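Local atomic coordinates of kinesin-like protein (Caenorhabditis elegans, PDB entry 5X3E), a protein that probably couples ATP binding and hydrolysis to force production on microtubules, as a motor of the kinesin-6 family. Residues Pro50-Ile55 with Asp419-Ala424; Phe117-Thr122 with Thr362-Ile367; Met407-Asn412 with Leu425-Glu430. All coordinates share one frame; numbering follows the deposited sequence.

In the fold
The three contacts join the central sheet of a kinesin motor domain, a helix packed on it, the last helix and the small antiparallel sheet beside them. Interaction 3 is the middle term: its centre lies about 9 Å from that of interaction 1 and about 8 Å from that of interaction 2, whereas the centres of interactions 1 and 2 are about 15 Å apart. Strands 114-119 and 404-411 run parallel as neighbours, and Tyr119 O lies 2.7 Å from Cys410 N, a probable hydrogen bond between interactions 2 and 3. Interaction 1 continues outward through helix 418-424, the next helix after strand 404-411. Gly120, in interaction 2, belongs to what is probably the nucleotide-binding P-loop; Asn421 and Ile409 lie near that pattern's residues without touching them.

Interaction 1. Residues Pro50-Ile55 with Asp419-Ala424; sequences PSLIAI and DENMSA
Ser51 and Leu52 meet helix 418-424 through a single residue, Asn421, where the small antiparallel sheet at the margin of the kinesin motor domain touches its last helix. Strand 52-54 is an outermost strand of that four-stranded sheet, and the contact is made at its beginning. The packed part is compact, with only 81 Å² buried over both sides. Asn421 ND2 reaches Ser51 OG at 3.3 Å, but the N-H points well off the line to the oxygen (131°), and the bond is weak. The same nitrogen lies 3.3 Å from Leu52 CD1, so the amide end is bordered by a hydroxyl and by a methyl. Leu52 and Asn421 cross at about a right angle, the leucine offering one branch of its fork, CD1, to the amide. A chi1 of 63° places Leu52 CG between its backbone N and carbonyl carbon, and the second torsion then turns CD1 to the asparagine.

Stronger polar partners lie just beyond: Asn421 ND2 also donates to the backbone O of Asn412, and Ser51 OG bonds to Lys414 O. The serine and the asparagine thus both hold to the chain that joins strand 404-411 to the helix, and the weak bond between them closes a small buried polar cluster.

Away from this corner the segments diverge. Ile53 and Ile55 are exposed on the strand side and Asp419 on the helix side, and none of the three meets the opposing segment. The helix's other side looks after its own polar groups: Glu420 O accepts Ala424 N at 3.2 Å and Ser423 OG at 2.8 Å, both from the same face of its carbonyl plane, the hydroxyl oxygen standing 32° out of that plane.

Interaction 2. Residues Phe117-Thr122 with Thr362-Ile367; sequences FTYGVT and TLRQCI
The Phe117 ring meets segment 362-367 at its far end: Leu363 CD1 comes up obliquely to CZ, 4.3 Å away. A second approach involves two flat groups, Tyr119 and the Arg364 guanidinium. Tyr119 OH comes to the guanidinium obliquely as well and stops 4.4 Å from Arg364 NH1, so the arginine lies alongside the phenol oxygen as a packing neighbour. The Tyr119 ring has an edge-to-face partner in Phe427, which stands beside this contact. The two aromatic side chains leave the strand on the same side but with different torsions. Phe117 keeps CG beside its backbone N (chi1 -62°), while Tyr119 swings CG opposite its own N (chi1 -177°), and the rings spread apart to meet successive helix residues, Leu363 and Arg364. Thr118, between them, faces the other side of the sheet, toward Lys126 and Met130 of helix 126-130.

This is the sheet-to-helix packing of the P-loop NTPase fold. Strand 114-119 runs into a probable Walker A loop, and helix 350-375, which follows an unmodelled gap, probably corresponds to the switch II helix of kinesins. Gly120 is the first residue of the probable loop, and its O accepts a hydrogen bond from Lys126 NZ. No hydrogen bond links the two segments. Within the helix, Ile367 N donates to Leu363 O at 3.0 Å, and Cys366 N reaches Thr362 O at 2.9 Å.

Interaction 3. Residues Met407-Asn412 with Leu425-Glu430; sequences MVICVN and LAFAEE
Met407 and Phe427 are brought together by two different turns of the side chain. Met407 leaves strand 404-411 with CG opposite its backbone N (chi1 179°), then bends at its second and third torsions, which carries the sulfur over the phenylalanine. Phe427 instead holds CG opposite its carbonyl carbon, beside the N (chi1 -81°), and turns its ring back toward the strand. The result is a Met-aromatic contact: Met407 SD stands over one face, 4.2 Å from the centroid of the Phe427 ring and 19° off the ring normal. The terminal methyl is closer still to one ring atom, with Met407 CE 3.5 Å from Phe427 CD1.

Ile409 comes in obliquely where the ring joins its CB. Its CD1 lies 3.8 Å from Phe427 CB and 3.9 Å from Phe427 CD2, the two side chains crossing at about a right angle. Farther along the strand, Val411 CG1 meets Leu425 CD2 at 4.1 Å, again with the chains crossed. Every second strand residue thus faces the segment 425-430, while Val408 and Cys410 turn to the other side of the sheet.

In the motor-domain fold this joins a central strand, hydrogen-bonded in parallel fashion to strands 37-42 and 114-119, to the chain that succeeds helix 418-424 and leads into strand 430-433; in other kinesins the chain beyond the last helix continues into the neck linker. Helix 350-375 packs alongside, with Ile367 touching both Met407 and Phe427, and Arg371 bonding to Phe427 O. Because the contact is buried and has no hydrogen bond across it, cohesion across it probably rests mainly on dispersion and hydrophobic burial, with a polarisable sulfur set against an aromatic face.

Interaction 1. Residues Pro50-Ile55 with Asp419-Ala424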
# COMPACT_ATOMS: atom_id res chain seq x y z
N PRO A 50 26.91 -12.43 10.41
CA PRO A 50 25.49 -12.10 10.20
C PRO A 50 24.60 -12.65 11.30
O PRO A 50 24.87 -13.69 11.90
CB PRO A 50 25.19 -12.77 8.86
CG PRO A 50 26.06 -13.99 8.89
CD PRO A 50 27.31 -13.63 9.66
N SER A 51 23.51 -11.92 11.58
CA SER A 51 22.55 -12.40 12.57
C SER A 51 21.55 -13.38 11.97
O SER A 51 20.86 -14.07 12.73
CB SER A 51 21.81 -11.23 13.21
OG SER A 51 21.07 -10.49 12.25
N LEU A 52 21.47 -13.47 10.64
CA LEU A 52 20.64 -14.47 9.99
C LEU A 52 21.13 -14.69 8.56
O LEU A 52 21.77 -13.82 7.96
CB LEU A 52 19.15 -14.09 10.01
CG LEU A 52 18.50 -12.85 9.35
CD1 LEU A 52 19.14 -11.54 9.80
CD2 LEU A 52 18.48 -12.95 7.83
N ILE A 53 20.83 -15.87 8.03
CA ILE A 53 21.30 -16.32 6.73
C ILE A 53 20.16 -16.99 5.98
O ILE A 53 19.37 -17.73 6.57
CB ILE A 53 22.51 -17.28 6.86
CG1 ILE A 53 23.74 -16.53 7.35
CG2 ILE A 53 22.82 -17.97 5.53
CD1 ILE A 53 24.22 -15.48 6.36
N ALA A 54 20.06 -16.71 4.69
CA ALA A 54 19.06 -17.35 3.85
C ALA A 54 19.51 -18.76 3.47
O ALA A 54 20.70 -19.02 3.28
CB ALA A 54 18.81 -16.52 2.59
N ILE A 55 18.54 -19.67 3.38
CA ILE A 55 18.83 -21.07 3.09
C ILE A 55 18.12 -21.50 1.81
O ILE A 55 18.72 -21.51 0.73
CB ILE A 55 18.40 -21.98 4.26
CG1 ILE A 55 18.92 -21.44 5.59
CG2 ILE A 55 18.91 -23.39 4.03
CD1 ILE A 55 18.42 -22.23 6.77
N ASP A 419 18.15 -8.93 17.71
CA ASP A 419 16.92 -9.06 18.49
C ASP A 419 15.72 -8.47 17.77
O ASP A 419 14.61 -8.99 17.89
CB ASP A 419 17.11 -8.39 19.86
CG ASP A 419 18.07 -9.15 20.75
OD1 ASP A 419 18.05 -10.40 20.71
OD2 ASP A 419 18.85 -8.50 21.48
N GLU A 420 15.92 -7.40 17.00
CA GLU A 420 14.81 -6.80 16.27
C GLU A 420 14.39 -7.66 15.08
O GLU A 420 13.23 -7.62 14.67
CB GLU A 420 15.18 -5.39 15.81
CG GLU A 420 15.17 -4.36 16.93
CD GLU A 420 13.80 -4.19 17.55
OE1 GLU A 420 12.79 -4.27 16.81
OE2 GLU A 420 13.72 -3.99 18.78
N ASN A 421 15.32 -8.45 14.52
CA ASN A 421 14.93 -9.39 13.48
C ASN A 421 14.13 -10.55 14.04
O ASN A 421 13.31 -11.14 13.33
CB ASN A 421 16.17 -9.90 12.74
CG ASN A 421 16.88 -8.81 11.95
OD1 ASN A 421 16.29 -7.78 11.62
ND2 ASN A 421 18.15 -9.04 11.65
N MET A 422 14.33 -10.87 15.32
CA MET A 422 13.56 -11.94 15.95
C MET A 422 12.08 -11.60 15.99
O MET A 422 11.23 -12.48 15.85
CB MET A 422 14.10 -12.21 17.36
CG MET A 422 15.44 -12.90 17.36
SD MET A 422 15.30 -14.54 16.62
CE MET A 422 13.95 -15.20 17.59
N SER A 423 11.76 -10.32 16.20
CA SER A 423 10.36 -9.89 16.18
C SER A 423 9.85 -9.78 14.75
O SER A 423 8.69 -10.09 14.47
CB SER A 423 10.22 -8.55 16.89
OG SER A 423 10.93 -7.53 16.21
N ALA A 424 10.70 -9.32 13.82
CA ALA A 424 10.28 -9.15 12.44
C ALA A 424 10.04 -10.50 11.77
O ALA A 424 9.14 -10.63 10.93
CB ALA A 424 11.33 -8.35 11.66

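Interaction 2. Residues Phe117-Thr122 with Thr362-Ile367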
# COMPACT_ATOMS: atom_id res chain seq x y z
N PHE A 117 2.26 -4.56 2.69
CA PHE A 117 3.03 -3.93 3.76
C PHE A 117 4.52 -4.12 3.52
O PHE A 117 4.96 -5.17 3.02
CB PHE A 117 2.70 -4.53 5.13
CG PHE A 117 1.28 -4.37 5.56
CD1 PHE A 117 0.85 -3.18 6.13
CD2 PHE A 117 0.40 -5.42 5.46
CE1 PHE A 117 -0.46 -3.03 6.56
CE2 PHE A 117 -0.90 -5.29 5.88
CZ PHE A 117 -1.34 -4.09 6.43
N THR A 118 5.31 -3.12 3.91
CA THR A 118 6.74 -3.30 4.15
C THR A 118 6.99 -3.12 5.64
O THR A 118 6.59 -2.11 6.22
CB THR A 118 7.59 -2.32 3.33
OG1 THR A 118 7.18 -0.97 3.58
CG2 THR A 118 7.47 -2.62 1.84
N TYR A 119 7.62 -4.12 6.25
CA TYR A 119 7.84 -4.18 7.69
C TYR A 119 9.33 -4.30 7.98
O TYR A 119 10.09 -4.84 7.17
CB TYR A 119 7.08 -5.36 8.29
CG TYR A 119 7.17 -5.48 9.80
CD1 TYR A 119 6.22 -4.89 10.61
CD2 TYR A 119 8.20 -6.19 10.39
CE1 TYR A 119 6.30 -4.99 11.99
CE2 TYR A 119 8.29 -6.29 11.77
CZ TYR A 119 7.34 -5.69 12.56
OH TYR A 119 7.41 -5.80 13.93
N GLY A 120 9.75 -3.79 9.13
CA GLY A 120 11.12 -3.99 9.56
C GLY A 120 11.63 -2.83 10.40
O GLY A 120 10.89 -1.91 10.74
N VAL A 121 12.91 -2.93 10.76
CA VAL A 121 13.61 -1.90 11.52
C VAL A 121 13.97 -0.74 10.59
O VAL A 121 13.84 -0.86 9.37
CB VAL A 121 14.87 -2.49 12.19
CG1 VAL A 121 15.35 -1.61 13.33
CG2 VAL A 121 14.60 -3.89 12.68
N THR A 122 14.37 0.39 11.17
CA THR A 122 14.97 1.46 10.38
C THR A 122 16.33 1.02 9.85
O THR A 122 17.06 0.27 10.51
CB THR A 122 15.12 2.73 11.22
OG1 THR A 122 13.89 3.01 11.89
CG2 THR A 122 15.48 3.92 10.34
N THR A 362 -0.88 -5.49 17.35
CA THR A 362 -2.23 -5.80 16.91
C THR A 362 -2.23 -6.38 15.50
O THR A 362 -3.03 -7.27 15.18
CB THR A 362 -3.10 -4.54 16.96
OG1 THR A 362 -3.01 -3.96 18.27
CG2 THR A 362 -4.55 -4.89 16.65
N LEU A 363 -1.37 -5.85 14.62
CA LEU A 363 -1.25 -6.39 13.27
C LEU A 363 -0.82 -7.85 13.29
O LEU A 363 -1.39 -8.68 12.57
CB LEU A 363 -0.27 -5.55 12.46
CG LEU A 363 -0.07 -5.96 11.00
CD1 LEU A 363 -1.39 -5.94 10.26
CD2 LEU A 363 0.96 -5.05 10.34
N ARG A 364 0.19 -8.17 14.10
CA ARG A 364 0.63 -9.55 14.24
C ARG A 364 -0.52 -10.46 14.65
O ARG A 364 -0.80 -11.47 14.00
CB ARG A 364 1.78 -9.64 15.25
CG ARG A 364 2.88 -10.64 14.88
CD ARG A 364 3.71 -11.04 16.10
NE ARG A 364 3.95 -9.91 17.01
CZ ARG A 364 5.02 -9.12 16.96
NH1 ARG A 364 5.96 -9.32 16.05
NH2 ARG A 364 5.14 -8.12 17.82
N GLN A 365 -1.21 -10.10 15.74
CA GLN A 365 -2.34 -10.89 16.22
C GLN A 365 -3.40 -11.05 15.14
O GLN A 365 -4.00 -12.13 15.00
CB GLN A 365 -2.94 -10.25 17.47
CG GLN A 365 -1.95 -10.05 18.61
CD GLN A 365 -2.52 -9.21 19.74
OE1 GLN A 365 -3.72 -8.95 19.79
NE2 GLN A 365 -1.65 -8.77 20.64
N CYS A 366 -3.64 -10.00 14.36
CA CYS A 366 -4.72 -10.04 13.38
C CYS A 366 -4.40 -10.97 12.21
O CYS A 366 -5.27 -11.73 11.77
CB CYS A 366 -5.04 -8.63 12.89
SG CYS A 366 -6.01 -7.70 14.11
N ILE A 367 -3.16 -10.95 11.70
CA ILE A 367 -2.85 -11.87 10.60
C ILE A 367 -2.78 -13.31 11.09
O ILE A 367 -2.99 -14.24 10.31
CB ILE A 367 -1.54 -11.52 9.85
CG1 ILE A 367 -0.33 -12.11 10.56
CG2 ILE A 367 -1.38 -10.02 9.66
CD1 ILE A 367 0.89 -12.20 9.70

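Interaction 3. Residues Met407-Asn412 with Leu425-Glu430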
# COMPACT_ATOMS: atom_id res chain seq x y z
N MET A 407 2.73 -9.36 2.83
CA MET A 407 3.62 -8.64 3.73
C MET A 407 5.07 -8.90 3.34
O MET A 407 5.46 -10.06 3.12
CB MET A 407 3.38 -9.04 5.19
CG MET A 407 4.30 -8.33 6.17
SD MET A 407 3.50 -7.96 7.74
CE MET A 407 2.39 -9.36 7.87
N VAL A 408 5.84 -7.83 3.23
CA VAL A 408 7.26 -7.90 2.89
C VAL A 408 8.04 -7.54 4.15
O VAL A 408 8.08 -6.38 4.56
CB VAL A 408 7.61 -6.96 1.74
CG1 VAL A 408 9.10 -7.04 1.43
CG2 VAL A 408 6.78 -7.30 0.51
N ILE A 409 8.64 -8.55 4.78
CA ILE A 409 9.47 -8.35 5.96
C ILE A 409 10.88 -8.00 5.50
O ILE A 409 11.59 -8.85 4.96
CB ILE A 409 9.48 -9.59 6.87
CG1 ILE A 409 8.05 -9.98 7.24
CG2 ILE A 409 10.30 -9.33 8.12
CD1 ILE A 409 7.34 -8.94 8.04
N CYS A 410 11.29 -6.76 5.73
CA CYS A 410 12.65 -6.33 5.45
C CYS A 410 13.49 -6.51 6.71
O CYS A 410 13.10 -6.04 7.79
CB CYS A 410 12.67 -4.87 5.00
SG CYS A 410 11.77 -4.57 3.44
N VAL A 411 14.64 -7.17 6.59
CA VAL A 411 15.50 -7.44 7.74
C VAL A 411 16.94 -7.14 7.37
O VAL A 411 17.37 -7.38 6.23
CB VAL A 411 15.36 -8.88 8.26
CG1 VAL A 411 14.00 -9.11 8.91
CG2 VAL A 411 15.58 -9.86 7.14
N ASN A 412 17.70 -6.62 8.33
CA ASN A 412 19.12 -6.36 8.14
C ASN A 412 19.93 -7.49 8.74
O ASN A 412 19.78 -7.80 9.93
CB ASN A 412 19.51 -5.03 8.77
CG ASN A 412 20.87 -4.53 8.29
OD1 ASN A 412 21.82 -5.30 8.18
ND2 ASN A 412 20.95 -3.24 7.99
N LEU A 425 10.85 -11.50 12.11
CA LEU A 425 10.68 -12.83 11.54
C LEU A 425 9.57 -13.62 12.23
O LEU A 425 9.21 -14.70 11.75
CB LEU A 425 11.99 -13.61 11.62
CG LEU A 425 13.20 -13.06 10.85
CD1 LEU A 425 14.45 -13.84 11.19
CD2 LEU A 425 12.96 -13.08 9.35
N ALA A 426 9.02 -13.12 13.34
CA ALA A 426 7.87 -13.76 13.97
C ALA A 426 6.63 -13.71 13.09
O ALA A 426 5.69 -14.48 13.32
CB ALA A 426 7.58 -13.11 15.32
N PHE A 427 6.59 -12.82 12.09
CA PHE A 427 5.51 -12.80 11.12
C PHE A 427 5.53 -13.99 10.17
O PHE A 427 4.68 -14.07 9.28
CB PHE A 427 5.57 -11.50 10.30
CG PHE A 427 4.96 -10.31 10.99
CD1 PHE A 427 3.59 -10.14 11.04
CD2 PHE A 427 5.77 -9.36 11.59
CE1 PHE A 427 3.03 -9.05 11.66
CE2 PHE A 427 5.21 -8.26 12.22
CZ PHE A 427 3.84 -8.10 12.26
N ALA A 428 6.49 -14.91 10.35
CA ALA A 428 6.68 -16.01 9.41
C ALA A 428 5.47 -16.93 9.41
O ALA A 428 4.78 -17.10 10.42
CB ALA A 428 7.95 -16.79 9.75
N GLU A 429 5.20 -17.50 8.23
CA GLU A 429 4.08 -18.41 8.07
C GLU A 429 4.17 -19.58 9.05
O GLU A 429 3.16 -20.02 9.60
CB GLU A 429 4.01 -18.88 6.62
CG GLU A 429 4.29 -17.72 5.65
CD GLU A 429 3.73 -17.90 4.24
OE1 GLU A 429 3.86 -16.96 3.45
OE2 GLU A 429 3.22 -18.99 3.91
N GLU A 430 5.38 -20.08 9.28
CA GLU A 430 5.63 -21.10 10.29
C GLU A 430 7.08 -21.02 10.75
O GLU A 430 7.93 -20.44 10.06
CB GLU A 430 5.28 -22.49 9.77
CG GLU A 430 6.11 -22.92 8.57
CD GLU A 430 6.27 -24.43 8.49
OE1 GLU A 430 6.62 -25.05 9.52
OE2 GLU A 430 6.06 -24.98 7.39